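Local coordinates for protein hyaluronidase (Thermobaculum terrenum, PDB 5DIY) that probably removes O-linked N-acetylglucosamine from modified proteins as a family 84 glycoside hydrolase, here in a form with an engineered active-site substitution, at residues L344-Y358 against Y379-F393. Residues are numbered along the deposited sequence; the frame is centred on the assembly and turned at random.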
loop_
_atom_site.group_PDB
_atom_site.type_symbol
_atom_site.label_atom_id
_atom_site.label_comp_id
_atom_site.label_asym_id
_atom_site.label_seq_id
_atom_site.Cartn_x
_atom_site.Cartn_y
_atom_site.Cartn_z
ATOM N N LEU C 344 -29.661 -15.125 14.247
ATOM C CA LEU C 344 -28.922 -16.391 14.212
ATOM C C LEU C 344 -28.729 -16.910 12.780
ATOM O O LEU C 344 -27.639 -17.394 12.444
ATOM C CB LEU C 344 -29.610 -17.458 15.078
ATOM C CG LEU C 344 -29.544 -17.255 16.599
ATOM C CD1 LEU C 344 -30.362 -18.332 17.298
ATOM C CD2 LEU C 344 -28.103 -17.253 17.104
ATOM N N ARG C 345 -29.770 -16.788 11.950
ATOM C CA ARG C 345 -29.701 -17.204 10.539
ATOM C C ARG C 345 -28.638 -16.414 9.785
ATOM O O ARG C 345 -27.837 -16.998 9.063
ATOM C CB ARG C 345 -31.068 -17.055 9.834
ATOM C CG ARG C 345 -31.054 -17.403 8.344
ATOM C CD ARG C 345 -32.446 -17.629 7.759
ATOM N NE ARG C 345 -33.389 -16.561 8.109
ATOM C CZ ARG C 345 -33.481 -15.367 7.512
ATOM N NH1 ARG C 345 -32.693 -15.024 6.486
ATOM N NH2 ARG C 345 -34.381 -14.493 7.951
ATOM N N THR C 346 -28.642 -15.095 9.968
ATOM C CA THR C 346 -27.681 -14.203 9.313
ATOM C C THR C 346 -26.251 -14.561 9.692
ATOM O O THR C 346 -25.379 -14.643 8.824
ATOM C CB THR C 346 -27.943 -12.732 9.681
ATOM O OG1 THR C 346 -29.283 -12.383 9.321
ATOM C CG2 THR C 346 -26.972 -11.793 8.974
ATOM N N LEU C 347 -26.022 -14.774 10.983
ATOM C CA LEU C 347 -24.705 -15.172 11.476
ATOM C C LEU C 347 -24.286 -16.532 10.895
ATOM O O LEU C 347 -23.161 -16.672 10.400
ATOM C CB LEU C 347 -24.706 -15.212 13.009
ATOM C CG LEU C 347 -23.378 -15.467 13.725
ATOM C CD1 LEU C 347 -22.342 -14.406 13.377
ATOM C CD2 LEU C 347 -23.616 -15.514 15.228
ATOM N N ARG C 348 -25.200 -17.504 10.936
ATOM C CA ARG C 348 -24.975 -18.849 10.382
ATOM C C ARG C 348 -24.588 -18.817 8.905
ATOM O O ARG C 348 -23.599 -19.432 8.517
ATOM C CB ARG C 348 -26.234 -19.712 10.547
ATOM C CG ARG C 348 -26.111 -21.145 10.018
ATOM C CD ARG C 348 -27.442 -21.879 10.020
ATOM N NE ARG C 348 -28.005 -21.914 11.371
ATOM C CZ ARG C 348 -29.137 -21.330 11.784
ATOM N NH1 ARG C 348 -29.933 -20.651 10.959
ATOM N NH2 ARG C 348 -29.496 -21.455 13.060
ATOM N N GLU C 349 -25.397 -18.127 8.100
ATOM C CA GLU C 349 -25.177 -18.008 6.654
ATOM C C GLU C 349 -23.833 -17.331 6.357
ATOM O O GLU C 349 -23.124 -17.734 5.433
ATOM C CB GLU C 349 -26.338 -17.232 5.983
ATOM C CG GLU C 349 -27.676 -17.990 5.917
ATOM C CD GLU C 349 -28.889 -17.153 5.435
ATOM O OE1 GLU C 349 -28.833 -15.897 5.400
ATOM O OE2 GLU C 349 -29.939 -17.767 5.102
ATOM N N GLU C 350 -23.478 -16.316 7.152
ATOM C CA GLU C 350 -22.202 -15.612 6.981
ATOM C C GLU C 350 -20.991 -16.504 7.286
ATOM O O GLU C 350 -19.985 -16.484 6.560
ATOM C CB GLU C 350 -22.160 -14.360 7.867
ATOM C CG GLU C 350 -21.122 -13.345 7.443
ATOM C CD GLU C 350 -21.348 -12.852 6.028
ATOM O OE1 GLU C 350 -22.510 -12.581 5.658
ATOM O OE2 GLU C 350 -20.367 -12.748 5.273
ATOM N N ILE C 351 -21.097 -17.299 8.349
ATOM C CA ILE C 351 -20.052 -18.269 8.691
ATOM C C ILE C 351 -19.829 -19.263 7.541
ATOM O O ILE C 351 -18.682 -19.480 7.132
ATOM C CB ILE C 351 -20.372 -19.007 10.006
ATOM C CG1 ILE C 351 -20.252 -18.035 11.195
ATOM C CG2 ILE C 351 -19.446 -20.206 10.213
ATOM C CD1 ILE C 351 -21.043 -18.451 12.420
ATOM N N ILE C 352 -20.919 -19.841 7.025
ATOM C CA ILE C 352 -20.853 -20.781 5.898
ATOM C C ILE C 352 -20.150 -20.122 4.710
ATOM O O ILE C 352 -19.259 -20.723 4.107
ATOM C CB ILE C 352 -22.260 -21.276 5.462
ATOM C CG1 ILE C 352 -22.846 -22.252 6.500
ATOM C CG2 ILE C 352 -22.229 -21.939 4.079
ATOM C CD1 ILE C 352 -22.285 -23.666 6.444
ATOM N N SER C 353 -20.565 -18.898 4.394
ATOM C CA SER C 353 -19.988 -18.119 3.287
ATOM C C SER C 353 -18.470 -17.947 3.436
ATOM O O SER C 353 -17.723 -18.136 2.472
ATOM C CB SER C 353 -20.692 -16.759 3.189
ATOM O OG SER C 353 -20.245 -16.015 2.072
ATOM N N MET C 354 -18.032 -17.642 4.663
ATOM C CA MET C 354 -16.614 -17.465 4.984
ATOM C C MET C 354 -15.825 -18.784 4.945
ATOM O O MET C 354 -14.686 -18.802 4.478
ATOM C CB MET C 354 -16.446 -16.781 6.360
ATOM C CG MET C 354 -16.934 -15.334 6.393
ATOM S SD MET C 354 -16.870 -14.523 8.009
ATOM C CE MET C 354 -15.128 -14.158 8.161
ATOM N N GLN C 355 -16.426 -19.867 5.441
ATOM C CA GLN C 355 -15.827 -21.216 5.369
ATOM C C GLN C 355 -15.640 -21.692 3.935
ATOM O O GLN C 355 -14.569 -22.190 3.585
ATOM C CB GLN C 355 -16.677 -22.243 6.140
ATOM C CG GLN C 355 -16.618 -22.054 7.643
ATOM C CD GLN C 355 -17.619 -22.898 8.414
ATOM O OE1 GLN C 355 -18.600 -23.392 7.861
ATOM N NE2 GLN C 355 -17.373 -23.062 9.704
ATOM N N THR C 356 -16.689 -21.535 3.128
ATOM C CA THR C 356 -16.667 -21.846 1.694
ATOM C C THR C 356 -15.578 -21.051 0.970
ATOM O O THR C 356 -14.840 -21.597 0.150
ATOM C CB THR C 356 -18.035 -21.516 1.054
ATOM O OG1 THR C 356 -19.036 -22.357 1.627
ATOM C CG2 THR C 356 -18.033 -21.708 -0.468
ATOM N N THR C 357 -15.509 -19.756 1.282
ATOM C CA THR C 357 -14.515 -18.853 0.719
ATOM C C THR C 357 -13.100 -19.291 1.060
ATOM O O THR C 357 -12.260 -19.392 0.169
ATOM C CB THR C 357 -14.745 -17.413 1.215
ATOM O OG1 THR C 357 -16.003 -16.954 0.722
ATOM C CG2 THR C 357 -13.639 -16.471 0.741
ATOM N N TYR C 358 -12.840 -19.547 2.338
ATOM C CA TYR C 358 -11.522 -20.008 2.751
ATOM C C TYR C 358 -11.161 -21.312 2.052
ATOM O O TYR C 358 -10.087 -21.420 1.466
ATOM C CB TYR C 358 -11.426 -20.205 4.264
ATOM C CG TYR C 358 -10.159 -20.922 4.660
ATOM C CD1 TYR C 358 -8.961 -20.223 4.798
ATOM C CD2 TYR C 358 -10.142 -22.314 4.845
ATOM C CE1 TYR C 358 -7.788 -20.874 5.135
ATOM C CE2 TYR C 358 -8.968 -22.980 5.179
ATOM C CZ TYR C 358 -7.796 -22.254 5.325
ATOM O OH TYR C 358 -6.638 -22.891 5.665
ATOM N N TYR C 379 -7.944 -15.230 8.660
ATOM C CA TYR C 379 -9.346 -15.220 8.214
ATOM C C TYR C 379 -10.111 -16.454 8.712
ATOM O O TYR C 379 -11.207 -16.326 9.272
ATOM C CB TYR C 379 -9.403 -15.143 6.690
ATOM C CG TYR C 379 -10.771 -14.975 6.068
ATOM C CD1 TYR C 379 -11.401 -13.734 6.060
ATOM C CD2 TYR C 379 -11.411 -16.040 5.426
ATOM C CE1 TYR C 379 -12.632 -13.562 5.452
ATOM C CE2 TYR C 379 -12.648 -15.874 4.819
ATOM C CZ TYR C 379 -13.253 -14.634 4.831
ATOM O OH TYR C 379 -14.480 -14.459 4.241
ATOM N N LYS C 380 -9.534 -17.641 8.515
ATOM C CA LYS C 380 -10.136 -18.876 9.039
ATOM C C LYS C 380 -10.282 -18.839 10.558
ATOM O O LYS C 380 -11.322 -19.223 11.083
ATOM C CB LYS C 380 -9.356 -20.139 8.617
ATOM C CG LYS C 380 -9.796 -21.392 9.373
ATOM C CD LYS C 380 -9.639 -22.677 8.588
ATOM C CE LYS C 380 -10.266 -23.845 9.349
ATOM N NZ LYS C 380 -9.635 -24.052 10.685
ATOM N N LEU C 381 -9.245 -18.399 11.260
ATOM C CA LEU C 381 -9.321 -18.268 12.719
ATOM C C LEU C 381 -10.509 -17.394 13.161
ATOM O O LEU C 381 -11.293 -17.809 14.014
ATOM C CB LEU C 381 -7.999 -17.737 13.300
ATOM C CG LEU C 381 -6.944 -18.735 13.828
ATOM C CD1 LEU C 381 -6.996 -20.114 13.174
ATOM C CD2 LEU C 381 -5.543 -18.147 13.735
ATOM N N TRP C 382 -10.661 -16.209 12.566
ATOM C CA TRP C 382 -11.795 -15.331 12.915
ATOM C C TRP C 382 -13.130 -16.032 12.651
ATOM O O TRP C 382 -14.075 -15.874 13.415
ATOM C CB TRP C 382 -11.748 -13.997 12.150
ATOM C CG TRP C 382 -10.739 -12.985 12.646
ATOM C CD1 TRP C 382 -9.739 -12.413 11.919
ATOM C CD2 TRP C 382 -10.663 -12.404 13.955
ATOM N NE1 TRP C 382 -9.030 -11.526 12.693
ATOM C CE2 TRP C 382 -9.579 -11.498 13.947
ATOM C CE3 TRP C 382 -11.396 -12.569 15.137
ATOM C CZ2 TRP C 382 -9.211 -10.757 15.077
ATOM C CZ3 TRP C 382 -11.030 -11.833 16.260
ATOM C CH2 TRP C 382 -9.945 -10.938 16.220
ATOM N N THR C 383 -13.180 -16.818 11.575
ATOM C CA THR C 383 -14.347 -17.633 11.223
ATOM C C THR C 383 -14.638 -18.721 12.267
ATOM O O THR C 383 -15.798 -18.916 12.646
ATOM C CB THR C 383 -14.169 -18.281 9.832
ATOM O OG1 THR C 383 -13.709 -17.289 8.898
ATOM C CG2 THR C 383 -15.474 -18.900 9.331
ATOM N N ASP C 384 -13.592 -19.408 12.732
ATOM C CA ASP C 384 -13.717 -20.390 13.824
ATOM C C ASP C 384 -14.323 -19.748 15.070
ATOM O O ASP C 384 -15.148 -20.358 15.754
ATOM C CB ASP C 384 -12.353 -21.001 14.214
ATOM C CG ASP C 384 -11.762 -21.912 13.143
ATOM O OD1 ASP C 384 -12.499 -22.484 12.323
ATOM O OD2 ASP C 384 -10.526 -22.061 13.135
ATOM N N TYR C 385 -13.927 -18.508 15.355
ATOM C CA TYR C 385 -14.380 -17.826 16.571
ATOM C C TYR C 385 -15.843 -17.387 16.451
ATOM O O TYR C 385 -16.605 -17.493 17.418
ATOM C CB TYR C 385 -13.475 -16.640 16.923
ATOM C CG TYR C 385 -11.983 -16.928 16.957
ATOM C CD1 TYR C 385 -11.473 -18.238 17.059
ATOM C CD2 TYR C 385 -11.068 -15.879 16.911
ATOM C CE1 TYR C 385 -10.105 -18.477 17.087
ATOM C CE2 TYR C 385 -9.702 -16.111 16.948
ATOM C CZ TYR C 385 -9.224 -17.412 17.031
ATOM O OH TYR C 385 -7.863 -17.635 17.065
ATOM N N LEU C 386 -16.236 -16.908 15.270
ATOM C CA LEU C 386 -17.641 -16.576 15.006
ATOM C C LEU C 386 -18.562 -17.781 15.175
ATOM O O LEU C 386 -19.676 -17.646 15.668
ATOM C CB LEU C 386 -17.821 -16.009 13.596
ATOM C CG LEU C 386 -17.393 -14.559 13.395
ATOM C CD1 LEU C 386 -17.417 -14.225 11.907
ATOM C CD2 LEU C 386 -18.294 -13.607 14.173
ATOM N N ASP C 387 -18.081 -18.945 14.748
ATOM C CA ASP C 387 -18.785 -20.211 14.923
ATOM C C ASP C 387 -19.087 -20.498 16.403
ATOM O O ASP C 387 -20.188 -20.920 16.751
ATOM C CB ASP C 387 -17.955 -21.355 14.311
ATOM C CG ASP C 387 -18.801 -22.518 13.826
ATOM O OD1 ASP C 387 -20.051 -22.446 13.850
ATOM O OD2 ASP C 387 -18.198 -23.531 13.409
ATOM N N GLN C 388 -18.111 -20.241 17.269
ATOM C CA GLN C 388 -18.315 -20.349 18.714
ATOM C C GLN C 388 -19.250 -19.270 19.284
ATOM O O GLN C 388 -19.979 -19.537 20.237
ATOM C CB GLN C 388 -16.972 -20.366 19.449
ATOM C CG GLN C 388 -16.123 -21.592 19.109
ATOM C CD GLN C 388 -16.771 -22.892 19.536
ATOM O OE1 GLN C 388 -17.354 -22.973 20.614
ATOM N NE2 GLN C 388 -16.688 -23.909 18.686
ATOM N N ALA C 389 -19.239 -18.068 18.707
ATOM C CA ALA C 389 -20.231 -17.036 19.068
ATOM C C ALA C 389 -21.657 -17.480 18.732
ATOM O O ALA C 389 -22.584 -17.226 19.500
ATOM C CB ALA C 389 -19.919 -15.712 18.384
ATOM N N MET C 390 -21.813 -18.134 17.582
ATOM C CA MET C 390 -23.082 -18.740 17.157
ATOM C C MET C 390 -23.622 -19.716 18.199
ATOM O O MET C 390 -24.798 -19.659 18.571
ATOM C CB MET C 390 -22.883 -19.461 15.818
ATOM C CG MET C 390 -24.090 -20.207 15.263
ATOM S SD MET C 390 -25.297 -19.053 14.616
ATOM C CE MET C 390 -26.688 -20.153 14.372
ATOM N N ILE C 391 -22.749 -20.600 18.670
ATOM C CA ILE C 391 -23.122 -21.599 19.662
ATOM C C ILE C 391 -23.536 -20.922 20.964
ATOM O O ILE C 391 -24.536 -21.304 21.576
ATOM C CB ILE C 391 -21.974 -22.602 19.922
ATOM C CG1 ILE C 391 -21.706 -23.441 18.667
ATOM C CG2 ILE C 391 -22.307 -23.525 21.093
ATOM C CD1 ILE C 391 -20.297 -23.986 18.605
ATOM N N THR C 392 -22.769 -19.914 21.372
ATOM C CA THR C 392 -23.038 -19.201 22.614
ATOM C C THR C 392 -24.408 -18.518 22.578
ATOM O O THR C 392 -25.217 -18.726 23.482
ATOM C CB THR C 392 -21.918 -18.186 22.928
ATOM O OG1 THR C 392 -20.667 -18.875 22.988
ATOM C CG2 THR C 392 -22.166 -17.475 24.258
ATOM N N PHE C 393 -24.667 -17.738 21.527
ATOM C CA PHE C 393 -25.957 -17.046 21.359
ATOM C C PHE C 393 -27.149 -17.998 21.262
ATOM O O PHE C 393 -28.185 -17.746 21.883
ATOM C CB PHE C 393 -25.964 -16.136 20.120
ATOM C CG PHE C 393 -25.323 -14.787 20.323
ATOM C CD1 PHE C 393 -25.746 -13.936 21.339
ATOM C CD2 PHE C 393 -24.332 -14.336 19.452
ATOM C CE1 PHE C 393 -25.168 -12.683 21.512
ATOM C CE2 PHE C 393 -23.760 -13.082 19.610
ATOM C CZ PHE C 393 -24.174 -12.255 20.646
HETATM O O HOH W 1 -13.003 -18.805 6.793
#
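Two neighbouring helices of the helical region that follows the (beta/alpha)8 barrel, 344-358 and 379-393, pack antiparallel, their axes 155° apart in direction and 9.9 Å apart at closest approach, with M390 and I351 interlocking as knobs into holes. M390 sits among L344, L347, R348 and I351; with CG anti to its backbone N (chi1 177°) and a bend at CB-CG, its unbranched chain carries CE to 3.4 Å from R348 NH2. In return, I351 sits among T383, L386, D387 and M390, its CD1 lying 3.6 Å from L386 O, a fit for a branched chain with a slim tip. The flexible thioether of M354 curls at its end, bringing CE to 3.7 Å from Y379 CE1, while SD lies oblique to that ring in a Met-aromatic contact and meets L386 CD1 on its other flank. T383 is small enough for the close approach of the backbones, and its hydroxyl is satisfied within its own helix, OG1 giving a 2.7 Å bond to Y379 O. A water also donates to T383 OG1 and, weakly, to M354 O, linking the helices through solvent. Near the C-terminal end of 344-358, K380 lays its aliphatic chain over one face of the Y358 ring, a CH-pi contact with CD 3.8 Å from the centroid, and its amine turns away to a salt bridge with D384. An alanine in place of Y358 would probably leave the K380 methylenes without their aromatic cover and the lysine chain freer to swing. Around the pair, helix 322-336 meets L386 through F328, helix 301-308 sets F307 edge-to-face with Y379, and helix 440-451 packs F444 on L386 and V448 on F393, completing the bundle away from the sugar site.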